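Local coordinates for protein acetylglutamate kinase (Streptococcus mutans, PDB 3L86) that probably catalyses the ATP-dependent phosphorylation of N-acetyl-L-glutamate, the second step on the route from glutamate to N-acetylornithine in arginine biosynthesis, at residues Ser135-Asp147 against Gly155-Glu167. Numbering follows the deposited sequence.
Sequences SDIKHVVAADYLD and GDVTHINKRVIEE
V140 carries CG1 anti to its backbone N (chi1 165°), which sends this methyl to CD1 of I165 and leaves CG2, beside that N, to press on V164. The V140 CG2 to V164 CG1 distance of 3.3 Å is tight, so this corner looks strained. In T158 a chi1 of 55° sets OG1 between the backbone N and the carbonyl carbon, 3.4 Å from CB of A142, while CG2 lies along the chain at D144 N and CB. The strands 141-145 and 155-160 pair antiparallel as a two-stranded sheet, interrupted at T158 by a classic beta bulge. T158 and H159 both face A142, whose carbonyl O is gripped twice from the same face of its plane, by T158 N at 2.7 Å and by H159 N at 3.2 Å, the latter donor well above the carbonyl plane. A142 N returns a bond to H159 O. Beyond the bulge D144 and D156 form a hydrogen-bonded pair, D156 N reaching D144 O at 2.9 Å and D144 N reaching D156 O. At the other end N161 N meets a lone pair of V140 O at 3.0 Å; N161 then N-caps the following helix, OD1 taking a weak bond from R163 N. V141 and I160 share one face, side by side, with I160 CD1 against V141 CG2. That apolar face, with V157, rests on helix 193-203 through L196, A199 and A203. V141 and A143 bond through their backbones to Y182 of strand 174-182, and G155 does so to N190, which lines the pocket of the bound N-acetyl-L-glutamate, putting this end of the sheet beside that pocket; helix 148-151 links the two strands.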
loop_
_atom_site.group_PDB
_atom_site.type_symbol
_atom_site.label_atom_id
_atom_site.label_comp_id
_atom_site.label_asym_id
_atom_site.label_seq_id
_atom_site.Cartn_x
_atom_site.Cartn_y
_atom_site.Cartn_z
ATOM N N SER A 135 16.896 -2.547 6.233
ATOM C CA SER A 135 17.837 -3.325 5.395
ATOM C C SER A 135 17.238 -4.617 4.841
ATOM O O SER A 135 17.624 -5.045 3.716
ATOM C CB SER A 135 19.191 -3.597 6.102
ATOM O OG SER A 135 19.004 -4.306 7.313
ATOM N N ASP A 136 16.308 -5.235 5.600
ATOM C CA ASP A 136 15.517 -6.379 5.075
ATOM C C ASP A 136 14.688 -6.050 3.818
ATOM O O ASP A 136 14.283 -6.955 3.112
ATOM C CB ASP A 136 14.578 -7.000 6.152
ATOM C CG ASP A 136 15.338 -7.904 7.146
ATOM O OD1 ASP A 136 16.491 -8.338 6.819
ATOM O OD2 ASP A 136 14.806 -8.120 8.275
ATOM N N ILE A 137 14.446 -4.784 3.504
ATOM C CA ILE A 137 13.667 -4.528 2.259
ATOM C C ILE A 137 14.236 -5.171 0.986
ATOM O O ILE A 137 13.480 -5.796 0.217
ATOM C CB ILE A 137 13.372 -3.054 1.966
ATOM C CG1 ILE A 137 12.546 -2.457 3.125
ATOM C CG2 ILE A 137 12.551 -2.933 0.637
ATOM C CD1 ILE A 137 12.331 -0.882 2.982
ATOM N N LYS A 138 15.541 -5.047 0.771
ATOM C CA LYS A 138 16.176 -5.623 -0.422
ATOM C C LYS A 138 16.097 -7.172 -0.477
ATOM O O LYS A 138 16.223 -7.743 -1.547
ATOM C CB LYS A 138 17.627 -5.166 -0.575
ATOM C CG LYS A 138 18.524 -5.720 0.508
ATOM C CD LYS A 138 19.994 -5.264 0.294
ATOM C CE LYS A 138 20.209 -3.859 0.809
ATOM N NZ LYS A 138 19.873 -3.746 2.239
ATOM N N HIS A 139 15.859 -7.848 0.648
ATOM C CA HIS A 139 15.672 -9.279 0.568
ATOM C C HIS A 139 14.205 -9.687 0.418
ATOM O O HIS A 139 13.925 -10.882 0.410
ATOM C CB HIS A 139 16.245 -9.999 1.777
ATOM C CG HIS A 139 17.675 -9.649 2.038
ATOM N ND1 HIS A 139 18.083 -8.989 3.182
ATOM C CD2 HIS A 139 18.784 -9.826 1.284
ATOM C CE1 HIS A 139 19.389 -8.811 3.145
ATOM N NE2 HIS A 139 19.838 -9.291 1.994
ATOM N N VAL A 140 13.285 -8.727 0.341
ATOM C CA VAL A 140 11.866 -9.111 0.174
ATOM C C VAL A 140 11.272 -8.657 -1.150
ATOM O O VAL A 140 10.598 -9.446 -1.835
ATOM C CB VAL A 140 10.989 -8.590 1.359
ATOM C CG1 VAL A 140 9.502 -8.653 1.002
ATOM C CG2 VAL A 140 11.305 -9.415 2.624
ATOM N N VAL A 141 11.496 -7.383 -1.510
ATOM C CA VAL A 141 10.826 -6.827 -2.714
ATOM C C VAL A 141 11.816 -6.628 -3.878
ATOM O O VAL A 141 12.684 -5.756 -3.825
ATOM C CB VAL A 141 10.151 -5.428 -2.439
ATOM C CG1 VAL A 141 9.319 -4.997 -3.711
ATOM C CG2 VAL A 141 9.272 -5.526 -1.198
ATOM N N ALA A 142 11.666 -7.429 -4.924
ATOM C CA ALA A 142 12.357 -7.200 -6.201
ATOM C C ALA A 142 11.471 -6.448 -7.144
ATOM O O ALA A 142 10.249 -6.720 -7.190
ATOM C CB ALA A 142 12.716 -8.544 -6.805
ATOM N N ALA A 143 12.089 -5.534 -7.927
ATOM C CA ALA A 143 11.425 -4.673 -8.916
ATOM C C ALA A 143 12.260 -4.416 -10.190
ATOM O O ALA A 143 13.444 -4.727 -10.218
ATOM C CB ALA A 143 11.081 -3.303 -8.265
ATOM N N ASP A 144 11.638 -3.847 -11.229
ATOM C CA ASP A 144 12.354 -3.330 -12.412
ATOM C C ASP A 144 11.746 -1.953 -12.800
ATOM O O ASP A 144 10.706 -1.602 -12.285
ATOM C CB ASP A 144 12.185 -4.289 -13.599
ATOM C CG ASP A 144 13.353 -4.230 -14.576
ATOM O OD1 ASP A 144 14.164 -3.235 -14.582
ATOM O OD2 ASP A 144 13.495 -5.227 -15.309
ATOM N N TYR A 145 12.408 -1.186 -13.688
ATOM C CA TYR A 145 11.947 0.174 -14.122
ATOM C C TYR A 145 10.702 0.022 -14.949
ATOM O O TYR A 145 10.684 -0.771 -15.887
ATOM C CB TYR A 145 13.029 0.836 -15.008
ATOM C CG TYR A 145 14.310 1.087 -14.247
ATOM C CD1 TYR A 145 14.513 2.281 -13.625
ATOM C CD2 TYR A 145 15.282 0.076 -14.100
ATOM C CE1 TYR A 145 15.672 2.511 -12.870
ATOM C CE2 TYR A 145 16.438 0.304 -13.340
ATOM C CZ TYR A 145 16.608 1.544 -12.755
ATOM O OH TYR A 145 17.726 1.867 -12.028
ATOM N N LEU A 146 9.689 0.760 -14.602
ATOM C CA LEU A 146 8.478 0.761 -15.329
ATOM C C LEU A 146 8.685 1.262 -16.778
ATOM O O LEU A 146 8.192 0.688 -17.672
ATOM C CB LEU A 146 7.417 1.565 -14.568
ATOM C CG LEU A 146 5.977 1.590 -15.074
ATOM C CD1 LEU A 146 5.424 0.204 -15.384
ATOM C CD2 LEU A 146 5.012 2.367 -14.198
ATOM N N ASP A 147 9.458 2.334 -16.928
ATOM C CA ASP A 147 9.717 3.084 -18.172
ATOM C C ASP A 147 10.611 4.259 -17.866
ATOM O O ASP A 147 10.151 5.323 -17.589
ATOM C CB ASP A 147 8.401 3.550 -18.849
ATOM C CG ASP A 147 8.611 4.372 -20.165
ATOM O OD1 ASP A 147 9.723 4.590 -20.633
ATOM O OD2 ASP A 147 7.577 4.756 -20.706
ATOM N N GLY A 155 9.443 1.873 -10.079
ATOM C CA GLY A 155 9.479 0.451 -10.294
ATOM C C GLY A 155 8.137 -0.226 -10.390
ATOM O O GLY A 155 7.131 0.323 -9.919
ATOM N N ASP A 156 8.145 -1.436 -10.990
ATOM C CA ASP A 156 6.995 -2.358 -11.026
ATOM C C ASP A 156 7.500 -3.614 -10.270
ATOM O O ASP A 156 8.561 -4.090 -10.626
ATOM C CB ASP A 156 6.823 -2.754 -12.506
ATOM C CG ASP A 156 5.468 -3.393 -12.844
ATOM O OD1 ASP A 156 4.470 -3.321 -12.074
ATOM O OD2 ASP A 156 5.423 -3.972 -13.971
ATOM N N VAL A 157 6.769 -4.137 -9.276
ATOM C CA VAL A 157 7.204 -5.335 -8.534
ATOM C C VAL A 157 7.490 -6.558 -9.428
ATOM O O VAL A 157 6.654 -6.931 -10.238
ATOM C CB VAL A 157 6.188 -5.719 -7.370
ATOM C CG1 VAL A 157 6.725 -6.948 -6.577
ATOM C CG2 VAL A 157 6.014 -4.504 -6.384
ATOM N N THR A 158 8.664 -7.180 -9.317
ATOM C CA THR A 158 8.877 -8.404 -10.106
ATOM C C THR A 158 8.787 -9.685 -9.260
ATOM O O THR A 158 8.460 -10.748 -9.787
ATOM C CB THR A 158 10.290 -8.406 -10.829
ATOM O OG1 THR A 158 11.278 -8.194 -9.831
ATOM C CG2 THR A 158 10.390 -7.315 -11.907
ATOM N N HIS A 159 9.079 -9.622 -7.958
ATOM C CA HIS A 159 8.923 -10.850 -7.132
ATOM C C HIS A 159 8.885 -10.460 -5.680
ATOM O O HIS A 159 9.589 -9.515 -5.263
ATOM C CB HIS A 159 10.086 -11.880 -7.385
ATOM C CG HIS A 159 9.950 -13.186 -6.642
ATOM N ND1 HIS A 159 10.785 -13.548 -5.602
ATOM C CD2 HIS A 159 9.089 -14.217 -6.798
ATOM C CE1 HIS A 159 10.423 -14.731 -5.142
ATOM N NE2 HIS A 159 9.407 -15.162 -5.853
ATOM N N ILE A 160 8.053 -11.184 -4.922
ATOM C CA ILE A 160 8.061 -11.118 -3.459
ATOM C C ILE A 160 8.676 -12.418 -2.831
ATOM O O ILE A 160 8.167 -13.519 -3.070
ATOM C CB ILE A 160 6.657 -10.869 -2.922
ATOM C CG1 ILE A 160 6.066 -9.527 -3.461
ATOM C CG2 ILE A 160 6.703 -10.761 -1.397
ATOM C CD1 ILE A 160 6.833 -8.300 -2.875
ATOM N N ASN A 161 9.772 -12.290 -2.078
ATOM C CA ASN A 161 10.357 -13.434 -1.315
ATOM C C ASN A 161 9.569 -13.675 -0.009
ATOM O O ASN A 161 9.705 -12.915 0.950
ATOM C CB ASN A 161 11.862 -13.205 -1.029
ATOM C CG ASN A 161 12.548 -14.440 -0.442
ATOM O OD1 ASN A 161 11.918 -15.235 0.213
ATOM N ND2 ASN A 161 13.824 -14.640 -0.763
ATOM N N LYS A 162 8.662 -14.661 -0.051
ATOM C CA LYS A 162 7.726 -15.016 1.052
ATOM C C LYS A 162 8.448 -15.469 2.334
ATOM O O LYS A 162 8.039 -15.113 3.455
ATOM C CB LYS A 162 6.774 -16.142 0.575
ATOM C CG LYS A 162 5.929 -15.822 -0.662
ATOM C CD LYS A 162 5.468 -17.094 -1.429
ATOM C CE LYS A 162 4.719 -18.030 -0.504
ATOM N NZ LYS A 162 4.340 -19.287 -1.189
ATOM N N ARG A 163 9.559 -16.203 2.166
ATOM C CA ARG A 163 10.292 -16.814 3.295
ATOM C C ARG A 163 10.667 -15.830 4.414
ATOM O O ARG A 163 10.525 -16.135 5.619
ATOM C CB ARG A 163 11.536 -17.603 2.794
ATOM N N VAL A 164 11.094 -14.627 4.061
ATOM C CA VAL A 164 11.402 -13.667 5.128
ATOM C C VAL A 164 10.217 -12.893 5.745
ATOM O O VAL A 164 10.308 -12.410 6.873
ATOM C CB VAL A 164 12.474 -12.713 4.692
ATOM C CG1 VAL A 164 12.399 -12.515 3.147
ATOM C CG2 VAL A 164 12.405 -11.409 5.535
ATOM N N ILE A 165 9.108 -12.765 5.021
ATOM C CA ILE A 165 7.850 -12.302 5.654
ATOM C C ILE A 165 7.348 -13.436 6.601
ATOM O O ILE A 165 6.855 -13.184 7.681
ATOM C CB ILE A 165 6.742 -11.945 4.562
ATOM C CG1 ILE A 165 7.119 -10.664 3.800
ATOM C CG2 ILE A 165 5.336 -11.814 5.200
ATOM C CD1 ILE A 165 6.398 -10.515 2.468
ATOM N N GLU A 166 7.492 -14.681 6.166
ATOM C CA GLU A 166 7.040 -15.839 6.962
ATOM C C GLU A 166 7.794 -15.987 8.309
ATOM O O GLU A 166 7.223 -16.466 9.286
ATOM C CB GLU A 166 7.016 -17.127 6.080
ATOM C CG GLU A 166 5.770 -17.212 5.191
ATOM C CD GLU A 166 5.779 -18.316 4.138
ATOM O OE1 GLU A 166 6.753 -19.066 4.052
ATOM O OE2 GLU A 166 4.816 -18.426 3.359
ATOM N N GLU A 167 9.049 -15.532 8.393
ATOM C CA GLU A 167 9.793 -15.560 9.671
ATOM C C GLU A 167 9.222 -14.639 10.716
ATOM O O GLU A 167 9.180 -14.983 11.922
ATOM C CB GLU A 167 11.261 -15.188 9.490
ATOM C CG GLU A 167 12.082 -16.268 8.810
#